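Polyketide synthase (Synechococcus sp., PDB 4GOX) probably transfers a sulfuryl group from PAPS to a substrate of the olefin synthase pathway, and binds the co-product adenosine-3'-5'-diphosphate. Local coordinates at residues A[153-158]-A[296-301]; A[160-165]-A[184-189]; A[212-217]-A[273-278]. All blocks are in the same frame, centred on the assembly; numbering follows the deposited sequence.

The three contacts each reach the adenosine-3'-5'-diphosphate (A3P) pocket of a P-loop-type fold built on a five-stranded parallel sheet. Contact 1 lies at the end of strand 149-155; its centre is about 13 Å from that of contact 2 and about 11 Å from that of contact 3, while the centres of contacts 2 and 3 are about 15 Å apart. Contact 1 is bonded to both others: R156 O is 2.8 Å from W189 NE1 of contact 2, and Y300 OH is 2.8 Å from E214 OE1 of contact 3. S164 OG donates a 2.7 Å bond to A3P O1P and Y213 OH one of 2.7 Å to A3P N3; R156 gives two weak ones to A3P O2'.

Contact 1 (A[153-158]-A[296-301]); sequences HLVRHP and ETFAYD. With A3P (adenosine-3'-5'-diphosphate), chain B.
F298 and Y300 pack against V155 and H157 in a buried, largely aromatic contact, where the chain leaving helix 289-297 runs past the end of strand 149-155. A Schellman motif, with A299 at positive phi as its C-prime residue, ends that helix between F298 and Y300. The branched V155 offers CG1 to one face of F298, 3.8 Å from the ring centroid (CH-pi), and CG2 to F298 CE1; CG1 also meets the edge of Y300 in plane. H157 CA covers a face of Y300 at 3.7 Å from the centroid, and Y300 OH is hydrogen-bonded to E214. The imidazole, its CG anti to the backbone N (chi1 -164°), turns its edge toward the same ring in an offset edge-to-face pair, planes 64° apart. H157 NE2 gives a nearly straight 2.9 Å hydrogen bond (164°) to D301 O, while ND1 takes the N-H of Y159 as N-cap; with both nitrogens engaged, the ring has little freedom to flip. The extended R156 brings its guanidinium to L274 O and R34 O, NH1 and NH2 adding weak hydrogen bonds to A3P O2'. F298 also touches N193 of helix 181-202 and Q210 of strand 208-212, and P158 starts helix 158-167.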
loop_
_atom_site.group_PDB
_atom_site.type_symbol
_atom_site.label_atom_id
_atom_site.label_comp_id
_atom_site.label_asym_id
_atom_site.label_seq_id
_atom_site.Cartn_x
_atom_site.Cartn_y
_atom_site.Cartn_z
ATOM N N HIS A 153 -4.668 0.601 -7.267
ATOM C CA HIS A 153 -5.735 0.144 -6.392
ATOM C C HIS A 153 -5.776 -1.386 -6.482
ATOM O O HIS A 153 -6.289 -1.940 -7.453
ATOM C CB HIS A 153 -7.080 0.761 -6.829
ATOM C CG HIS A 153 -8.282 0.352 -6.015
ATOM N ND1 HIS A 153 -9.561 0.766 -6.367
ATOM C CD2 HIS A 153 -8.355 -0.338 -4.850
ATOM C CE1 HIS A 153 -10.361 0.264 -5.442
ATOM N NE2 HIS A 153 -9.677 -0.415 -4.517
ATOM N N LEU A 154 -5.227 -2.058 -5.476
ATOM C CA LEU A 154 -5.199 -3.519 -5.447
ATOM C C LEU A 154 -6.459 -4.004 -4.759
ATOM O O LEU A 154 -6.781 -3.541 -3.667
ATOM C CB LEU A 154 -3.900 -4.024 -4.769
ATOM C CG LEU A 154 -3.778 -5.518 -4.488
ATOM C CD1 LEU A 154 -3.777 -6.342 -5.770
ATOM C CD2 LEU A 154 -2.532 -5.782 -3.719
ATOM N N VAL A 155 -7.221 -4.874 -5.439
ATOM C CA VAL A 155 -8.507 -5.367 -4.931
ATOM C C VAL A 155 -8.493 -6.866 -4.792
ATOM O O VAL A 155 -8.002 -7.566 -5.690
ATOM C CB VAL A 155 -9.733 -4.913 -5.786
ATOM C CG1 VAL A 155 -11.047 -5.176 -5.048
ATOM C CG2 VAL A 155 -9.641 -3.433 -6.167
ATOM N N ARG A 156 -9.084 -7.361 -3.683
ATOM C CA ARG A 156 -9.259 -8.796 -3.403
ATOM C C ARG A 156 -10.720 -9.053 -3.076
ATOM O O ARG A 156 -11.432 -8.138 -2.653
ATOM C CB ARG A 156 -8.324 -9.296 -2.289
ATOM C CG ARG A 156 -8.301 -10.836 -2.162
ATOM C CD ARG A 156 -7.319 -11.275 -1.101
ATOM N NE ARG A 156 -7.185 -12.728 -1.053
ATOM C CZ ARG A 156 -6.494 -13.380 -0.125
ATOM N NH1 ARG A 156 -5.907 -12.718 0.862
ATOM N NH2 ARG A 156 -6.406 -14.700 -0.162
ATOM N N HIS A 157 -11.176 -10.283 -3.320
ATOM C CA HIS A 157 -12.545 -10.744 -3.091
ATOM C C HIS A 157 -12.962 -10.428 -1.651
ATOM O O HIS A 157 -12.146 -10.680 -0.757
ATOM C CB HIS A 157 -12.634 -12.253 -3.362
ATOM C CG HIS A 157 -14.041 -12.736 -3.531
ATOM N ND1 HIS A 157 -14.899 -12.854 -2.452
ATOM C CD2 HIS A 157 -14.703 -13.083 -4.657
ATOM C CE1 HIS A 157 -16.050 -13.275 -2.953
ATOM N NE2 HIS A 157 -15.977 -13.432 -4.274
ATOM N N PRO A 158 -14.166 -9.813 -1.393
ATOM C CA PRO A 158 -14.546 -9.488 0.000
ATOM C C PRO A 158 -14.486 -10.694 0.963
ATOM O O PRO A 158 -13.991 -10.531 2.084
ATOM C CB PRO A 158 -15.985 -8.939 -0.136
ATOM C CG PRO A 158 -16.489 -9.455 -1.470
ATOM C CD PRO A 158 -15.237 -9.423 -2.334
ATOM N N GLU A 296 -19.549 -6.261 -7.096
ATOM C CA GLU A 296 -20.011 -6.419 -8.477
ATOM C C GLU A 296 -19.264 -5.434 -9.389
ATOM O O GLU A 296 -18.980 -5.773 -10.521
ATOM C CB GLU A 296 -21.545 -6.225 -8.587
ATOM C CG GLU A 296 -22.335 -7.339 -7.913
ATOM C CD GLU A 296 -23.854 -7.261 -7.945
ATOM O OE1 GLU A 296 -24.416 -6.138 -7.968
ATOM O OE2 GLU A 296 -24.487 -8.341 -7.890
ATOM N N THR A 297 -18.918 -4.237 -8.892
ATOM C CA THR A 297 -18.151 -3.232 -9.648
ATOM C C THR A 297 -16.790 -3.839 -10.072
ATOM O O THR A 297 -16.274 -3.504 -11.142
ATOM C CB THR A 297 -17.994 -1.965 -8.775
ATOM O OG1 THR A 297 -19.260 -1.315 -8.707
ATOM C CG2 THR A 297 -16.942 -0.988 -9.283
ATOM N N PHE A 298 -16.235 -4.744 -9.240
ATOM C CA PHE A 298 -14.955 -5.403 -9.525
ATOM C C PHE A 298 -15.105 -6.752 -10.182
ATOM O O PHE A 298 -14.121 -7.480 -10.253
ATOM C CB PHE A 298 -14.097 -5.548 -8.258
ATOM C CG PHE A 298 -13.893 -4.275 -7.504
ATOM C CD1 PHE A 298 -13.245 -3.195 -8.093
ATOM C CD2 PHE A 298 -14.336 -4.151 -6.197
ATOM C CE1 PHE A 298 -13.064 -2.002 -7.394
ATOM C CE2 PHE A 298 -14.132 -2.964 -5.487
ATOM C CZ PHE A 298 -13.514 -1.894 -6.097
ATOM N N ALA A 299 -16.323 -7.076 -10.669
ATOM C CA ALA A 299 -16.675 -8.337 -11.350
ATOM C C ALA A 299 -16.577 -9.613 -10.485
ATOM O O ALA A 299 -16.511 -10.708 -11.037
ATOM C CB ALA A 299 -15.897 -8.496 -12.656
ATOM N N TYR A 300 -16.622 -9.485 -9.142
ATOM C CA TYR A 300 -16.612 -10.659 -8.259
ATOM C C TYR A 300 -17.969 -11.348 -8.201
ATOM O O TYR A 300 -18.998 -10.683 -8.278
ATOM C CB TYR A 300 -16.215 -10.274 -6.843
ATOM C CG TYR A 300 -14.760 -9.908 -6.708
ATOM C CD1 TYR A 300 -13.758 -10.825 -7.016
ATOM C CD2 TYR A 300 -14.379 -8.654 -6.234
ATOM C CE1 TYR A 300 -12.413 -10.507 -6.839
ATOM C CE2 TYR A 300 -13.038 -8.327 -6.060
ATOM C CZ TYR A 300 -12.060 -9.255 -6.367
ATOM O OH TYR A 300 -10.742 -8.906 -6.228
ATOM N N ASP A 301 -17.954 -12.675 -7.985
ATOM C CA ASP A 301 -19.129 -13.549 -7.865
ATOM C C ASP A 301 -19.386 -13.842 -6.374
ATOM O O ASP A 301 -18.444 -14.167 -5.634
ATOM C CB ASP A 301 -18.872 -14.854 -8.642
ATOM C CG ASP A 301 -20.083 -15.724 -8.878
ATOM O OD1 ASP A 301 -21.148 -15.177 -9.273
ATOM O OD2 ASP A 301 -19.955 -16.964 -8.743
HETATM P P1 A3P B . -3.369 -14.795 4.457
HETATM O O1P A3P B . -4.279 -14.480 5.620
HETATM O O2P A3P B . -1.952 -15.076 4.912
HETATM O O3P A3P B . -3.941 -15.726 3.424
HETATM P P2 A3P B . -1.663 -7.928 2.824
HETATM O O4P A3P B . -2.341 -6.848 2.028
HETATM O O5P A3P B . -1.972 -7.976 4.289
HETATM O O6P A3P B . -0.196 -8.058 2.486
HETATM O "O5'" A3P B . -2.274 -9.307 2.280
HETATM C "C5'" A3P B . -2.055 -10.540 2.987
HETATM C "C4'" A3P B . -2.473 -11.704 2.095
HETATM O "O4'" A3P B . -1.722 -11.750 0.888
HETATM C "C3'" A3P B . -2.252 -13.075 2.701
HETATM O "O3'" A3P B . -3.282 -13.402 3.628
HETATM C "C2'" A3P B . -2.211 -13.981 1.489
HETATM O "O2'" A3P B . -3.502 -14.495 1.150
HETATM C "C1'" A3P B . -1.727 -13.081 0.364
HETATM N N9 A3P B . -0.348 -13.510 0.035
HETATM C C8 A3P B . 0.754 -13.287 0.808
HETATM N N7 A3P B . 1.853 -13.846 0.251
HETATM C C5 A3P B . 1.451 -14.439 -0.888
HETATM C C6 A3P B . 2.108 -15.244 -1.936
HETATM N N6 A3P B . 3.434 -15.459 -1.854
HETATM N N1 A3P B . 1.354 -15.695 -2.970
HETATM C C2 A3P B . 0.023 -15.442 -3.058
HETATM N N3 A3P B . -0.652 -14.747 -2.114
HETATM C C4 A3P B . -0.002 -14.226 -1.032
#

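Contact 2 (A[160-165]-A[184-189]); sequences AVIESF and LAESIW. With A3P (adenosine-3'-5'-diphosphate), chain B.
E186, whose CB meets I162 CD1 at 3.8 Å, has its OE1 gripped by both Q288 N and T291 OG1; the fully extended side chain carries it past the isoleucine to the start of helix 289-297. The rest of the interface is apolar. The axes of 160-165 and 184-189 run at 131° and approach to 8.8 Å, and the small A185 lets the backbones come together, its CA 5.2 Å from I162 CA. F165, its CG anti to the backbone N (chi1 -172°), reaches across so that A185 CA lies over one ring face and A185 CB touches F165 CD1 at 3.4 Å. The ring tip, F165 CZ, meets I188 CD1 at 3.5 Å. An alanine at F165 would remove the ring that A185 and I188 pack on, and is likely to open a gap between the helices. V161 CG2 packs on W189 CD1 at 3.6 Å. S164 donates a 2.7 Å hydrogen bond from OG to A3P O1P, consistent with the serine of the sulfotransferase 3'-phosphate motif; R34 NE also binds this hydroxyl. Helix 158-167 lies between the ligand and helix 181-202, and W189 continues the packing onto T291, L294 and A295 of helix 289-297.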
loop_
_atom_site.group_PDB
_atom_site.type_symbol
_atom_site.label_atom_id
_atom_site.label_comp_id
_atom_site.label_asym_id
_atom_site.label_seq_id
_atom_site.Cartn_x
_atom_site.Cartn_y
_atom_site.Cartn_z
ATOM N N ALA A 160 -12.535 -13.426 0.835
ATOM C CA ALA A 160 -11.137 -13.763 1.140
ATOM C C ALA A 160 -10.554 -12.784 2.137
ATOM O O ALA A 160 -9.907 -13.212 3.081
ATOM C CB ALA A 160 -10.308 -13.786 -0.124
ATOM N N VAL A 161 -10.840 -11.472 1.974
ATOM C CA VAL A 161 -10.363 -10.446 2.912
ATOM C C VAL A 161 -10.960 -10.687 4.327
ATOM O O VAL A 161 -10.213 -10.703 5.308
ATOM C CB VAL A 161 -10.639 -9.023 2.380
ATOM C CG1 VAL A 161 -10.495 -7.974 3.481
ATOM C CG2 VAL A 161 -9.739 -8.698 1.188
ATOM N N ILE A 162 -12.286 -10.904 4.402
ATOM C CA ILE A 162 -13.045 -11.123 5.643
ATOM C C ILE A 162 -12.497 -12.312 6.414
ATOM O O ILE A 162 -12.156 -12.158 7.583
ATOM C CB ILE A 162 -14.589 -11.184 5.426
ATOM C CG1 ILE A 162 -15.130 -9.814 4.986
ATOM C CG2 ILE A 162 -15.303 -11.659 6.703
ATOM C CD1 ILE A 162 -16.460 -9.849 4.244
ATOM N N GLU A 163 -12.367 -13.465 5.746
ATOM C CA GLU A 163 -11.820 -14.693 6.320
ATOM C C GLU A 163 -10.407 -14.452 6.891
ATOM O O GLU A 163 -10.152 -14.809 8.042
ATOM C CB GLU A 163 -11.818 -15.805 5.251
ATOM C CG GLU A 163 -11.432 -17.185 5.764
ATOM C CD GLU A 163 -9.946 -17.429 5.951
ATOM O OE1 GLU A 163 -9.157 -17.042 5.060
ATOM O OE2 GLU A 163 -9.570 -17.983 7.010
ATOM N N SER A 164 -9.512 -13.833 6.096
ATOM C CA SER A 164 -8.131 -13.539 6.490
ATOM C C SER A 164 -8.039 -12.556 7.658
ATOM O O SER A 164 -7.250 -12.774 8.577
ATOM C CB SER A 164 -7.340 -13.009 5.301
ATOM O OG SER A 164 -6.102 -12.505 5.763
ATOM N N PHE A 165 -8.838 -11.473 7.610
ATOM C CA PHE A 165 -8.891 -10.429 8.638
ATOM C C PHE A 165 -9.355 -11.020 9.973
ATOM O O PHE A 165 -8.833 -10.633 11.025
ATOM C CB PHE A 165 -9.816 -9.291 8.189
ATOM C CG PHE A 165 -9.805 -8.070 9.068
ATOM C CD1 PHE A 165 -10.656 -7.976 10.167
ATOM C CD2 PHE A 165 -8.977 -6.997 8.779
ATOM C CE1 PHE A 165 -10.688 -6.824 10.955
ATOM C CE2 PHE A 165 -8.996 -5.852 9.574
ATOM C CZ PHE A 165 -9.852 -5.774 10.658
ATOM N N LEU A 184 -16.919 -5.770 11.030
ATOM C CA LEU A 184 -15.815 -4.812 10.980
ATOM C C LEU A 184 -14.904 -5.079 9.770
ATOM O O LEU A 184 -14.561 -4.140 9.059
ATOM C CB LEU A 184 -15.054 -4.785 12.322
ATOM C CG LEU A 184 -13.729 -3.995 12.395
ATOM C CD1 LEU A 184 -13.937 -2.496 12.098
ATOM C CD2 LEU A 184 -13.073 -4.176 13.754
ATOM N N ALA A 185 -14.568 -6.350 9.506
ATOM C CA ALA A 185 -13.744 -6.751 8.364
ATOM C C ALA A 185 -14.439 -6.333 7.054
ATOM O O ALA A 185 -13.812 -5.701 6.202
ATOM C CB ALA A 185 -13.509 -8.260 8.382
ATOM N N GLU A 186 -15.750 -6.647 6.931
ATOM C CA GLU A 186 -16.571 -6.285 5.774
ATOM C C GLU A 186 -16.572 -4.755 5.612
ATOM O O GLU A 186 -16.338 -4.252 4.512
ATOM C CB GLU A 186 -18.000 -6.799 5.966
ATOM C CG GLU A 186 -18.917 -6.379 4.828
ATOM C CD GLU A 186 -20.325 -6.921 4.877
ATOM O OE1 GLU A 186 -21.129 -6.512 4.016
ATOM O OE2 GLU A 186 -20.657 -7.673 5.817
ATOM N N SER A 187 -16.833 -4.031 6.716
ATOM C CA SER A 187 -16.842 -2.570 6.737
ATOM C C SER A 187 -15.539 -1.974 6.242
ATOM O O SER A 187 -15.581 -1.067 5.409
ATOM C CB SER A 187 -17.160 -2.047 8.125
ATOM O OG SER A 187 -18.561 -2.165 8.281
ATOM N N ILE A 188 -14.401 -2.492 6.735
ATOM C CA ILE A 188 -13.074 -2.048 6.332
ATOM C C ILE A 188 -12.827 -2.308 4.842
ATOM O O ILE A 188 -12.376 -1.400 4.153
ATOM C CB ILE A 188 -11.949 -2.619 7.244
ATOM C CG1 ILE A 188 -12.063 -2.024 8.677
ATOM C CG2 ILE A 188 -10.565 -2.278 6.667
ATOM C CD1 ILE A 188 -11.089 -2.663 9.682
ATOM N N TRP A 189 -13.200 -3.497 4.327
ATOM C CA TRP A 189 -13.045 -3.785 2.898
ATOM C C TRP A 189 -13.884 -2.803 2.066
ATOM O O TRP A 189 -13.419 -2.252 1.059
ATOM C CB TRP A 189 -13.514 -5.227 2.595
ATOM C CG TRP A 189 -13.333 -5.600 1.153
ATOM C CD1 TRP A 189 -12.212 -6.109 0.570
ATOM C CD2 TRP A 189 -14.297 -5.448 0.113
ATOM N NE1 TRP A 189 -12.435 -6.322 -0.773
ATOM C CE2 TRP A 189 -13.711 -5.942 -1.078
ATOM C CE3 TRP A 189 -15.642 -5.016 0.081
ATOM C CZ2 TRP A 189 -14.379 -5.914 -2.306
ATOM C CZ3 TRP A 189 -16.301 -4.988 -1.136
ATOM C CH2 TRP A 189 -15.677 -5.447 -2.306
HETATM P P1 A3P B . -3.369 -14.795 4.457
HETATM O O1P A3P B . -4.279 -14.480 5.620
HETATM O O2P A3P B . -1.952 -15.076 4.912
HETATM O O3P A3P B . -3.941 -15.726 3.424
HETATM P P2 A3P B . -1.663 -7.928 2.824
HETATM O O4P A3P B . -2.341 -6.848 2.028
HETATM O O5P A3P B . -1.972 -7.976 4.289
HETATM O O6P A3P B . -0.196 -8.058 2.486
HETATM O "O5'" A3P B . -2.274 -9.307 2.280
HETATM C "C5'" A3P B . -2.055 -10.540 2.987
HETATM C "C4'" A3P B . -2.473 -11.704 2.095
HETATM O "O4'" A3P B . -1.722 -11.750 0.888
HETATM C "C3'" A3P B . -2.252 -13.075 2.701
HETATM O "O3'" A3P B . -3.282 -13.402 3.628
HETATM C "C2'" A3P B . -2.211 -13.981 1.489
HETATM O "O2'" A3P B . -3.502 -14.495 1.150
HETATM C "C1'" A3P B . -1.727 -13.081 0.364
HETATM N N9 A3P B . -0.348 -13.510 0.035
HETATM C C8 A3P B . 0.754 -13.287 0.808
HETATM N N7 A3P B . 1.853 -13.846 0.251
HETATM C C5 A3P B . 1.451 -14.439 -0.888
HETATM C C6 A3P B . 2.108 -15.244 -1.936
HETATM N N6 A3P B . 3.434 -15.459 -1.854
HETATM N N1 A3P B . 1.354 -15.695 -2.970
HETATM C C2 A3P B . 0.023 -15.442 -3.058
HETATM N N3 A3P B . -0.652 -14.747 -2.114
HETATM C C4 A3P B . -0.002 -14.226 -1.032
#

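Contact 3 (A[212-217]-A[273-278]); sequences IYEDLV and ALADKW. With A3P (adenosine-3'-5'-diphosphate), chain B.
The first turn of helix 213-218 and the segment 273-278 come closest at E214 and A275, whose CA atoms are 5.0 Å apart. A275 suits this close approach: its single methyl, CB, rests against E214 CA and presses on V217 CG2 at 3.4 Å, tighter than usual van der Waals contact. Y213, its CG anti to the backbone N (chi1 166°), extends past A275, with CE2 3.8 Å from A275 CA, and puts its hydroxyl 3.3 Å from L274 CB. From there OH donates a 2.7 Å hydrogen bond to A3P N3, which lies at the ring's edge, in plane. L274 CD1 approaches the same N3 at 3.4 Å, and V217 CG1 lies 3.7 Å from A3P C2, so aliphatic groups of both segments line the adenine. E214, bent at chi2 (70°), is joined to A275 O by a water that donates to OE2 and to the carbonyl. OE2 also takes the H157 N-H, and OE1 binds Y300; W278, next to the carboxylate, stacks on H157. The Y213 hydroxyl thus satisfies N3 amid apolar groups, consistent with recognition of the base, while the buried E214 carboxylate, with three partners in H157 N, Y300 OH and the water, is probably kept ionised and ties the two segments to contact 1.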
loop_
_atom_site.group_PDB
_atom_site.type_symbol
_atom_site.label_atom_id
_atom_site.label_comp_id
_atom_site.label_asym_id
_atom_site.label_seq_id
_atom_site.Cartn_x
_atom_site.Cartn_y
_atom_site.Cartn_z
ATOM N N ILE A 212 -6.571 -6.648 -9.816
ATOM C CA ILE A 212 -7.312 -7.711 -9.151
ATOM C C ILE A 212 -6.313 -8.742 -8.640
ATOM O O ILE A 212 -5.645 -9.402 -9.436
ATOM C CB ILE A 212 -8.367 -8.322 -10.110
ATOM C CG1 ILE A 212 -9.307 -7.217 -10.683
ATOM C CG2 ILE A 212 -9.139 -9.444 -9.431
ATOM C CD1 ILE A 212 -10.138 -6.360 -9.602
ATOM N N TYR A 213 -6.230 -8.883 -7.303
ATOM C CA TYR A 213 -5.349 -9.840 -6.627
ATOM C C TYR A 213 -5.435 -11.235 -7.258
ATOM O O TYR A 213 -4.388 -11.855 -7.483
ATOM C CB TYR A 213 -5.673 -9.913 -5.131
ATOM C CG TYR A 213 -5.051 -11.107 -4.452
ATOM C CD1 TYR A 213 -3.732 -11.071 -4.004
ATOM C CD2 TYR A 213 -5.770 -12.285 -4.277
ATOM C CE1 TYR A 213 -3.149 -12.178 -3.386
ATOM C CE2 TYR A 213 -5.199 -13.396 -3.669
ATOM C CZ TYR A 213 -3.890 -13.336 -3.219
ATOM O OH TYR A 213 -3.334 -14.434 -2.620
ATOM N N GLU A 214 -6.674 -11.720 -7.549
ATOM C CA GLU A 214 -6.936 -13.037 -8.159
ATOM C C GLU A 214 -6.255 -13.127 -9.516
ATOM O O GLU A 214 -5.668 -14.155 -9.800
ATOM C CB GLU A 214 -8.457 -13.337 -8.284
ATOM C CG GLU A 214 -9.190 -13.522 -6.957
ATOM C CD GLU A 214 -9.391 -12.302 -6.063
ATOM O OE1 GLU A 214 -9.156 -11.161 -6.522
ATOM O OE2 GLU A 214 -9.774 -12.489 -4.887
ATOM N N ASP A 215 -6.256 -12.037 -10.324
ATOM C CA ASP A 215 -5.548 -12.038 -11.617
ATOM C C ASP A 215 -4.013 -12.005 -11.376
ATOM O O ASP A 215 -3.270 -12.654 -12.085
ATOM C CB ASP A 215 -5.963 -10.826 -12.473
ATOM C CG ASP A 215 -7.413 -10.790 -12.943
ATOM O OD1 ASP A 215 -7.858 -9.708 -13.422
ATOM O OD2 ASP A 215 -8.108 -11.833 -12.830
ATOM N N LEU A 216 -3.548 -11.215 -10.392
ATOM C CA LEU A 216 -2.134 -11.109 -10.081
ATOM C C LEU A 216 -1.537 -12.473 -9.730
ATOM O O LEU A 216 -0.469 -12.800 -10.211
ATOM C CB LEU A 216 -1.935 -10.095 -8.932
ATOM C CG LEU A 216 -0.526 -9.898 -8.335
ATOM C CD1 LEU A 216 0.462 -9.344 -9.373
ATOM C CD2 LEU A 216 -0.602 -8.993 -7.094
ATOM N N VAL A 217 -2.204 -13.258 -8.893
ATOM C CA VAL A 217 -1.630 -14.532 -8.489
ATOM C C VAL A 217 -1.755 -15.635 -9.529
ATOM O O VAL A 217 -0.932 -16.552 -9.542
ATOM C CB VAL A 217 -1.972 -14.968 -7.046
ATOM C CG1 VAL A 217 -1.608 -13.879 -6.045
ATOM C CG2 VAL A 217 -3.428 -15.376 -6.910
ATOM N N ALA A 273 -3.169 -20.777 -5.357
ATOM C CA ALA A 273 -4.196 -21.415 -4.524
ATOM C C ALA A 273 -4.823 -20.421 -3.526
ATOM O O ALA A 273 -6.000 -20.555 -3.198
ATOM C CB ALA A 273 -3.610 -22.610 -3.788
ATOM N N LEU A 274 -4.051 -19.410 -3.071
ATOM C CA LEU A 274 -4.544 -18.393 -2.130
ATOM C C LEU A 274 -5.646 -17.508 -2.706
ATOM O O LEU A 274 -6.454 -16.981 -1.940
ATOM C CB LEU A 274 -3.410 -17.578 -1.483
ATOM C CG LEU A 274 -2.409 -18.372 -0.636
ATOM C CD1 LEU A 274 -1.181 -17.573 -0.373
ATOM C CD2 LEU A 274 -3.019 -18.837 0.686
ATOM N N ALA A 275 -5.726 -17.401 -4.052
ATOM C CA ALA A 275 -6.782 -16.660 -4.748
ATOM C C ALA A 275 -8.132 -17.340 -4.517
ATOM O O ALA A 275 -9.094 -16.668 -4.165
ATOM C CB ALA A 275 -6.498 -16.603 -6.241
ATOM N N ASP A 276 -8.180 -18.683 -4.649
ATOM C CA ASP A 276 -9.389 -19.492 -4.503
ATOM C C ASP A 276 -9.835 -19.790 -3.056
ATOM O O ASP A 276 -10.653 -20.687 -2.841
ATOM C CB ASP A 276 -9.287 -20.768 -5.364
ATOM C CG ASP A 276 -9.098 -20.496 -6.847
ATOM O OD1 ASP A 276 -8.113 -21.007 -7.424
ATOM O OD2 ASP A 276 -9.930 -19.761 -7.430
ATOM N N LYS A 277 -9.331 -19.013 -2.074
ATOM C CA LYS A 277 -9.709 -19.122 -0.655
ATOM C C LYS A 277 -11.201 -18.756 -0.452
ATOM O O LYS A 277 -11.910 -19.473 0.267
ATOM C CB LYS A 277 -8.808 -18.221 0.218
ATOM C CG LYS A 277 -8.298 -18.911 1.486
ATOM C CD LYS A 277 -7.045 -19.754 1.238
ATOM C CE LYS A 277 -6.573 -20.447 2.491
ATOM N NZ LYS A 277 -5.288 -21.163 2.276
ATOM N N TRP A 278 -11.680 -17.676 -1.143
ATOM C CA TRP A 278 -13.066 -17.187 -1.117
ATOM C C TRP A 278 -14.123 -18.235 -1.465
ATOM O O TRP A 278 -15.313 -17.983 -1.244
ATOM C CB TRP A 278 -13.239 -15.975 -2.046
ATOM C CG TRP A 278 -12.981 -16.235 -3.501
ATOM C CD1 TRP A 278 -11.840 -15.944 -4.188
ATOM C CD2 TRP A 278 -13.931 -16.694 -4.478
ATOM N NE1 TRP A 278 -11.987 -16.270 -5.518
ATOM C CE2 TRP A 278 -13.260 -16.744 -5.722
ATOM C CE3 TRP A 278 -15.274 -17.115 -4.416
ATOM C CZ2 TRP A 278 -13.881 -17.218 -6.892
ATOM C CZ3 TRP A 278 -15.880 -17.596 -5.572
ATOM C CH2 TRP A 278 -15.187 -17.642 -6.790
HETATM P P1 A3P B . -3.369 -14.795 4.457
HETATM O O1P A3P B . -4.279 -14.480 5.620
HETATM O O2P A3P B . -1.952 -15.076 4.912
HETATM O O3P A3P B . -3.941 -15.726 3.424
HETATM P P2 A3P B . -1.663 -7.928 2.824
HETATM O O4P A3P B . -2.341 -6.848 2.028
HETATM O O5P A3P B . -1.972 -7.976 4.289
HETATM O O6P A3P B . -0.196 -8.058 2.486
HETATM O "O5'" A3P B . -2.274 -9.307 2.280
HETATM C "C5'" A3P B . -2.055 -10.540 2.987
HETATM C "C4'" A3P B . -2.473 -11.704 2.095
HETATM O "O4'" A3P B . -1.722 -11.750 0.888
HETATM C "C3'" A3P B . -2.252 -13.075 2.701
HETATM O "O3'" A3P B . -3.282 -13.402 3.628
HETATM C "C2'" A3P B . -2.211 -13.981 1.489
HETATM O "O2'" A3P B . -3.502 -14.495 1.150
HETATM C "C1'" A3P B . -1.727 -13.081 0.364
HETATM N N9 A3P B . -0.348 -13.510 0.035
HETATM C C8 A3P B . 0.754 -13.287 0.808
HETATM N N7 A3P B . 1.853 -13.846 0.251
HETATM C C5 A3P B . 1.451 -14.439 -0.888
HETATM C C6 A3P B . 2.108 -15.244 -1.936
HETATM N N6 A3P B . 3.434 -15.459 -1.854
HETATM N N1 A3P B . 1.354 -15.695 -2.970
HETATM C C2 A3P B . 0.023 -15.442 -3.058
HETATM N N3 A3P B . -0.652 -14.747 -2.114
HETATM C C4 A3P B . -0.002 -14.226 -1.032
HETATM O O HOH W 1 -8.768 -14.237 -3.031
#